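Local coordinates for protein oligopeptide ABC transporter OppAIV (PDB 4GL8) that probably binds oligopeptides in the periplasm and hands them to an ABC transporter for uptake, at residues W101-S106 with M187-K192; G111-Y116 with L152-L157. One frame throughout, in Å; residues are numbered along the deposited sequence.

Contact 1. Residues W101-S106 with M187-K192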
loop_
_atom_site.group_PDB
_atom_site.type_symbol
_atom_site.label_atom_id
_atom_site.label_comp_id
_atom_site.label_asym_id
_atom_site.label_seq_id
_atom_site.Cartn_x
_atom_site.Cartn_y
_atom_site.Cartn_z
ATOM N N TRP A 101 -11.575 -21.648 -10.730
ATOM C CA TRP A 101 -11.203 -21.490 -9.334
ATOM C C TRP A 101 -10.679 -22.860 -8.828
ATOM O O TRP A 101 -10.723 -23.866 -9.532
ATOM C CB TRP A 101 -12.409 -21.031 -8.496
ATOM C CG TRP A 101 -13.008 -19.707 -8.880
ATOM C CD1 TRP A 101 -14.165 -19.511 -9.566
ATOM C CD2 TRP A 101 -12.494 -18.405 -8.595
ATOM N NE1 TRP A 101 -14.406 -18.179 -9.729
ATOM C CE2 TRP A 101 -13.392 -17.472 -9.145
ATOM C CE3 TRP A 101 -11.367 -17.937 -7.937
ATOM C CZ2 TRP A 101 -13.193 -16.098 -9.066
ATOM C CZ3 TRP A 101 -11.175 -16.554 -7.848
ATOM C CH2 TRP A 101 -12.088 -15.657 -8.411
ATOM N N SER A 102 -10.209 -22.880 -7.590
ATOM C CA SER A 102 -9.513 -24.024 -7.035
ATOM C C SER A 102 -10.445 -25.187 -6.670
ATOM O O SER A 102 -9.980 -26.274 -6.406
ATOM C CB SER A 102 -8.678 -23.605 -5.827
ATOM O OG SER A 102 -9.493 -23.011 -4.844
ATOM N N ASP A 103 -11.750 -24.934 -6.655
ATOM C CA ASP A 103 -12.760 -25.979 -6.579
ATOM C C ASP A 103 -13.284 -26.396 -7.975
ATOM O O ASP A 103 -14.305 -27.056 -8.061
ATOM C CB ASP A 103 -13.927 -25.498 -5.719
ATOM C CG ASP A 103 -14.621 -24.258 -6.296
ATOM O OD1 ASP A 103 -14.109 -23.662 -7.250
ATOM O OD2 ASP A 103 -15.675 -23.861 -5.789
ATOM N N GLY A 104 -12.613 -25.992 -9.061
ATOM C CA GLY A 104 -13.025 -26.370 -10.421
ATOM C C GLY A 104 -14.170 -25.594 -11.050
ATOM O O GLY A 104 -14.492 -25.814 -12.191
ATOM N N VAL A 105 -14.788 -24.675 -10.320
ATOM C CA VAL A 105 -15.817 -23.801 -10.882
ATOM C C VAL A 105 -15.171 -22.797 -11.861
ATOM O O VAL A 105 -14.163 -22.156 -11.538
ATOM C CB VAL A 105 -16.587 -23.099 -9.740
ATOM C CG1 VAL A 105 -17.525 -22.007 -10.256
ATOM C CG2 VAL A 105 -17.365 -24.150 -8.940
ATOM N N SER A 106 -15.725 -22.697 -13.069
ATOM C CA SER A 106 -15.198 -21.792 -14.105
ATOM C C SER A 106 -15.178 -20.299 -13.716
ATOM O O SER A 106 -16.105 -19.804 -13.104
ATOM C CB SER A 106 -16.009 -21.941 -15.403
ATOM O OG SER A 106 -15.610 -23.129 -16.076
ATOM N N MET A 187 -17.558 -15.388 -6.252
ATOM C CA MET A 187 -18.858 -14.999 -5.760
ATOM C C MET A 187 -19.735 -16.164 -5.344
ATOM O O MET A 187 -20.501 -16.013 -4.422
ATOM C CB MET A 187 -19.575 -14.072 -6.735
ATOM C CG MET A 187 -18.995 -12.647 -6.685
ATOM S SD MET A 187 -18.864 -11.936 -5.026
ATOM C CE MET A 187 -20.582 -11.670 -4.642
ATOM N N HIS A 188 -19.593 -17.321 -5.983
ATOM C CA HIS A 188 -20.350 -18.520 -5.575
ATOM C C HIS A 188 -20.046 -18.928 -4.118
ATOM O O HIS A 188 -20.938 -19.376 -3.369
ATOM C CB HIS A 188 -20.177 -19.677 -6.602
ATOM C CG HIS A 188 -18.836 -20.360 -6.574
ATOM N ND1 HIS A 188 -17.700 -19.813 -7.131
ATOM C CD2 HIS A 188 -18.473 -21.583 -6.111
ATOM C CE1 HIS A 188 -16.693 -20.652 -6.990
ATOM N NE2 HIS A 188 -17.143 -21.744 -6.398
ATOM N N VAL A 189 -18.806 -18.688 -3.703
ATOM C CA VAL A 189 -18.331 -19.079 -2.373
ATOM C C VAL A 189 -18.656 -17.999 -1.333
ATOM O O VAL A 189 -19.046 -18.303 -0.218
ATOM C CB VAL A 189 -16.827 -19.405 -2.432
ATOM C CG1 VAL A 189 -16.176 -19.347 -1.066
ATOM C CG2 VAL A 189 -16.594 -20.755 -3.101
ATOM N N ILE A 190 -18.529 -16.739 -1.712
ATOM C CA ILE A 190 -18.958 -15.617 -0.864
ATOM C C ILE A 190 -20.463 -15.664 -0.610
ATOM O O ILE A 190 -20.923 -15.535 0.519
ATOM C CB ILE A 190 -18.576 -14.278 -1.520
ATOM C CG1 ILE A 190 -17.045 -14.155 -1.533
ATOM C CG2 ILE A 190 -19.262 -13.100 -0.810
ATOM C CD1 ILE A 190 -16.483 -13.073 -2.417
ATOM N N GLU A 191 -21.230 -15.861 -1.668
ATOM C CA GLU A 191 -22.684 -16.018 -1.546
ATOM C C GLU A 191 -23.072 -17.063 -0.494
ATOM O O GLU A 191 -23.996 -16.879 0.259
ATOM C CB GLU A 191 -23.251 -16.503 -2.859
ATOM C CG GLU A 191 -24.327 -15.624 -3.381
ATOM C CD GLU A 191 -23.760 -14.573 -4.295
ATOM O OE1 GLU A 191 -23.441 -14.926 -5.464
ATOM O OE2 GLU A 191 -23.659 -13.409 -3.838
ATOM N N LYS A 192 -22.331 -18.165 -0.488
ATOM C CA LYS A 192 -22.582 -19.302 0.358
ATOM C C LYS A 192 -22.125 -19.074 1.802
ATOM O O LYS A 192 -22.921 -19.222 2.731
ATOM C CB LYS A 192 -21.881 -20.497 -0.273
ATOM C CG LYS A 192 -22.075 -21.825 0.413
ATOM C CD LYS A 192 -22.076 -22.963 -0.615
ATOM C CE LYS A 192 -21.379 -24.220 -0.095
ATOM N NZ LYS A 192 -22.241 -25.435 -0.253
#

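Contact 2. Residues G111-Y116 with L152-L157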
loop_
_atom_site.group_PDB
_atom_site.type_symbol
_atom_site.label_atom_id
_atom_site.label_comp_id
_atom_site.label_asym_id
_atom_site.label_seq_id
_atom_site.Cartn_x
_atom_site.Cartn_y
_atom_site.Cartn_z
ATOM N N GLY A 111 -18.870 -13.892 -13.833
ATOM C CA GLY A 111 -18.366 -14.024 -12.459
ATOM C C GLY A 111 -17.489 -12.857 -11.995
ATOM O O GLY A 111 -17.535 -12.399 -10.841
ATOM N N ILE A 112 -16.702 -12.326 -12.904
ATOM C CA ILE A 112 -15.858 -11.216 -12.548
ATOM C C ILE A 112 -16.706 -9.957 -12.371
ATOM O O ILE A 112 -16.524 -9.155 -11.442
ATOM C CB ILE A 112 -14.769 -11.026 -13.597
ATOM C CG1 ILE A 112 -13.841 -12.227 -13.587
ATOM C CG2 ILE A 112 -13.978 -9.749 -13.332
ATOM C CD1 ILE A 112 -12.865 -12.215 -14.744
ATOM N N ARG A 113 -17.667 -9.802 -13.248
ATOM C CA ARG A 113 -18.583 -8.707 -13.140
ATOM C C ARG A 113 -19.352 -8.703 -11.803
ATOM O O ARG A 113 -19.505 -7.670 -11.171
ATOM C CB ARG A 113 -19.534 -8.783 -14.308
ATOM C CG ARG A 113 -20.502 -7.635 -14.331
ATOM C CD ARG A 113 -21.482 -7.740 -15.461
ATOM N NE ARG A 113 -22.600 -6.973 -14.990
ATOM C CZ ARG A 113 -23.670 -7.463 -14.385
ATOM N NH1 ARG A 113 -23.895 -8.762 -14.249
ATOM N NH2 ARG A 113 -24.543 -6.600 -13.961
ATOM N N LYS A 114 -19.842 -9.859 -11.398
ATOM C CA LYS A 114 -20.523 -10.049 -10.104
ATOM C C LYS A 114 -19.593 -9.717 -8.910
ATOM O O LYS A 114 -20.020 -9.156 -7.883
ATOM C CB LYS A 114 -21.039 -11.504 -10.019
ATOM N N SER A 115 -18.307 -10.023 -9.071
ATOM C CA SER A 115 -17.301 -9.623 -8.114
ATOM C C SER A 115 -17.208 -8.094 -7.965
ATOM O O SER A 115 -17.230 -7.543 -6.832
ATOM C CB SER A 115 -15.949 -10.195 -8.519
ATOM O OG SER A 115 -14.958 -9.720 -7.643
ATOM N N TYR A 116 -17.140 -7.392 -9.092
ATOM C CA TYR A 116 -17.146 -5.924 -9.046
ATOM C C TYR A 116 -18.397 -5.373 -8.441
ATOM O O TYR A 116 -18.321 -4.394 -7.689
ATOM C CB TYR A 116 -16.878 -5.279 -10.398
ATOM C CG TYR A 116 -15.421 -5.375 -10.767
ATOM C CD1 TYR A 116 -14.458 -4.638 -10.082
ATOM C CD2 TYR A 116 -14.997 -6.199 -11.786
ATOM C CE1 TYR A 116 -13.104 -4.731 -10.421
ATOM C CE2 TYR A 116 -13.656 -6.288 -12.125
ATOM C CZ TYR A 116 -12.721 -5.555 -11.448
ATOM O OH TYR A 116 -11.389 -5.653 -11.808
ATOM N N LEU A 152 -23.614 0.331 -15.606
ATOM C CA LEU A 152 -22.280 0.343 -15.017
ATOM C C LEU A 152 -21.283 -0.039 -16.089
ATOM O O LEU A 152 -21.541 -0.945 -16.878
ATOM C CB LEU A 152 -22.204 -0.661 -13.848
ATOM C CG LEU A 152 -20.848 -0.888 -13.188
ATOM C CD1 LEU A 152 -20.354 0.329 -12.409
ATOM C CD2 LEU A 152 -20.942 -2.078 -12.255
ATOM N N GLY A 153 -20.134 0.623 -16.105
ATOM C CA GLY A 153 -19.119 0.364 -17.108
ATOM C C GLY A 153 -18.304 -0.903 -16.964
ATOM O O GLY A 153 -17.087 -0.888 -17.133
ATOM N N ILE A 154 -18.969 -2.011 -16.670
ATOM C CA ILE A 154 -18.320 -3.326 -16.552
ATOM C C ILE A 154 -19.311 -4.273 -17.196
ATOM O O ILE A 154 -20.464 -4.341 -16.756
ATOM C CB ILE A 154 -18.074 -3.729 -15.076
ATOM C CG1 ILE A 154 -17.223 -2.681 -14.357
ATOM C CG2 ILE A 154 -17.358 -5.072 -14.958
ATOM C CD1 ILE A 154 -16.990 -2.973 -12.880
ATOM N N LYS A 155 -18.916 -4.943 -18.273
ATOM C CA LYS A 155 -19.849 -5.807 -18.971
ATOM C C LYS A 155 -19.209 -7.120 -19.359
ATOM O O LYS A 155 -18.039 -7.163 -19.701
ATOM C CB LYS A 155 -20.373 -5.117 -20.227
ATOM C CG LYS A 155 -21.280 -3.932 -19.969
ATOM C CD LYS A 155 -21.585 -3.275 -21.300
ATOM C CE LYS A 155 -22.606 -2.166 -21.175
ATOM N NZ LYS A 155 -22.956 -1.672 -22.527
ATOM N N ALA A 156 -20.000 -8.179 -19.300
ATOM C CA ALA A 156 -19.611 -9.501 -19.740
ATOM C C ALA A 156 -20.114 -9.646 -21.166
ATOM O O ALA A 156 -21.281 -9.887 -21.374
ATOM C CB ALA A 156 -20.249 -10.549 -18.843
ATOM N N LEU A 157 -19.239 -9.434 -22.145
ATOM C CA LEU A 157 -19.629 -9.473 -23.547
ATOM C C LEU A 157 -19.909 -10.913 -24.014
ATOM O O LEU A 157 -20.731 -11.146 -24.867
ATOM C CB LEU A 157 -18.552 -8.809 -24.409
ATOM C CG LEU A 157 -18.232 -7.318 -24.138
ATOM C CD1 LEU A 157 -17.280 -6.758 -25.205
ATOM C CD2 LEU A 157 -19.468 -6.430 -24.011
#

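Contact 1. Residues W101-S106 with M187-K192
His188, on the first turn of helix 187-193, reaches into a type I beta turn that runs from Trp101 to Gly104. The fold is that of a family 5 solute-binding protein, and the contact joins a loop to a short helix at its periphery. The CB bond of His188 already points at the turn, and with CG between the backbone N and the carbonyl carbon (chi1 74°) the imidazole carries on to Asp103. There the carboxylate of Asp103 lies at the edge of the ring, close to its plane. NE2 of His188 donates to OD2 of Asp103 at 2.6 Å. The bond is almost straight, with an N-H...O angle of 177°, and it uses the syn lone pair of OD2. Carboxylate and imidazole lie nearly coplanar, 24° apart. Such a pairing would tend to favour a charged imidazole, and it fixes the rotation of the ring.

Both faces of the imidazole are covered. On one, CG1 of Val105 makes a CH-pi contact, 3.8 Å from the centroid of the His188 ring. On the other, CG2 of Val189, from the same helix, lies near the rim. Trp101 comes in at the ring edge, with its CD1 3.8 Å from CE1 of His188. The two aromatic planes meet obliquely. Trp101 itself is buried and also packs on Ile107 and Ser206. Just past the turn, the backbone N of Val105 donates a weak hydrogen bond of 3.3 Å to OD1 of Asp103, the oxygen not bonded to His188.

Contact 2. Residues G111-Y116 with L152-L157
Helix 111-116 and strand 154-156 run nearly antiparallel, at 155° between their directions, with their axes 8.0 Å apart at closest approach. The backbones come nearest where Arg113 faces Ile154, with their CA atoms 6.4 Å apart. Ile154 lies against both Arg113 and Tyr116, three residues apart on the helix. Its two branches divide the work. CD1 of Ile154 presses on the root of the tyrosine side chain, 3.4 Å from CB of Tyr116, and meets the start of the ring obliquely. The two side chains cross at about a right angle. CG2 of Ile154 lies between the two helix residues, 4.1 Å from CG of Arg113 and as far from CD2 of Tyr116.

Strand 154-158 is an outermost strand of a five-stranded antiparallel sheet, beside strand 161-165. The helix packs on one face of the sheet, at its outermost strand, and its buried side also reaches the neighbouring strand through Ile112 on Leu162. Tyr116 continues inward, where its OH makes a weak hydrogen bond to the O of Phe182.

Arg113 takes the outer course. With CG anti to the backbone N (chi1 -177°), its chain extends from CG to NE over the strand backbone. CD of Arg113 passes 3.8 Å from the carbonyl O of Ile154. That oxygen also lies near the plane of the guanidinium, at its edge. The charged end is held by two carboxylates elsewhere, through salt bridges from NH2 to OE1 of Glu149 and from NH1 to OE2 of Glu110, while the aliphatic stem packs on the strand. Farther along the strand, the CB of Ala156 points toward the helix, and CD of Arg113 lies 4.1 Å from the backbone N of Ala156.

In the fold
Strand 90-95 leads into the loop that holds residues 101-106, and the chain then enters helix 109-119. That helix supplies the first half of contact 2. After helices 129-135 and 139-143, the chain reaches residues 152-157, and contact 2 closes the inner loop. The chain returns along strand 161-165, passes helix 173-176 and arrives at helix 187-193, where contact 1 closes the outer loop. The two loops therefore nest and do not cross. Contact 2 ties the helix to the outermost strand of the five-stranded sheet, and contact 1 ties the loop before that helix to helix 187-193. The contacts also touch: CG of Met187 packs 3.6 Å from the backbone N of Ser115.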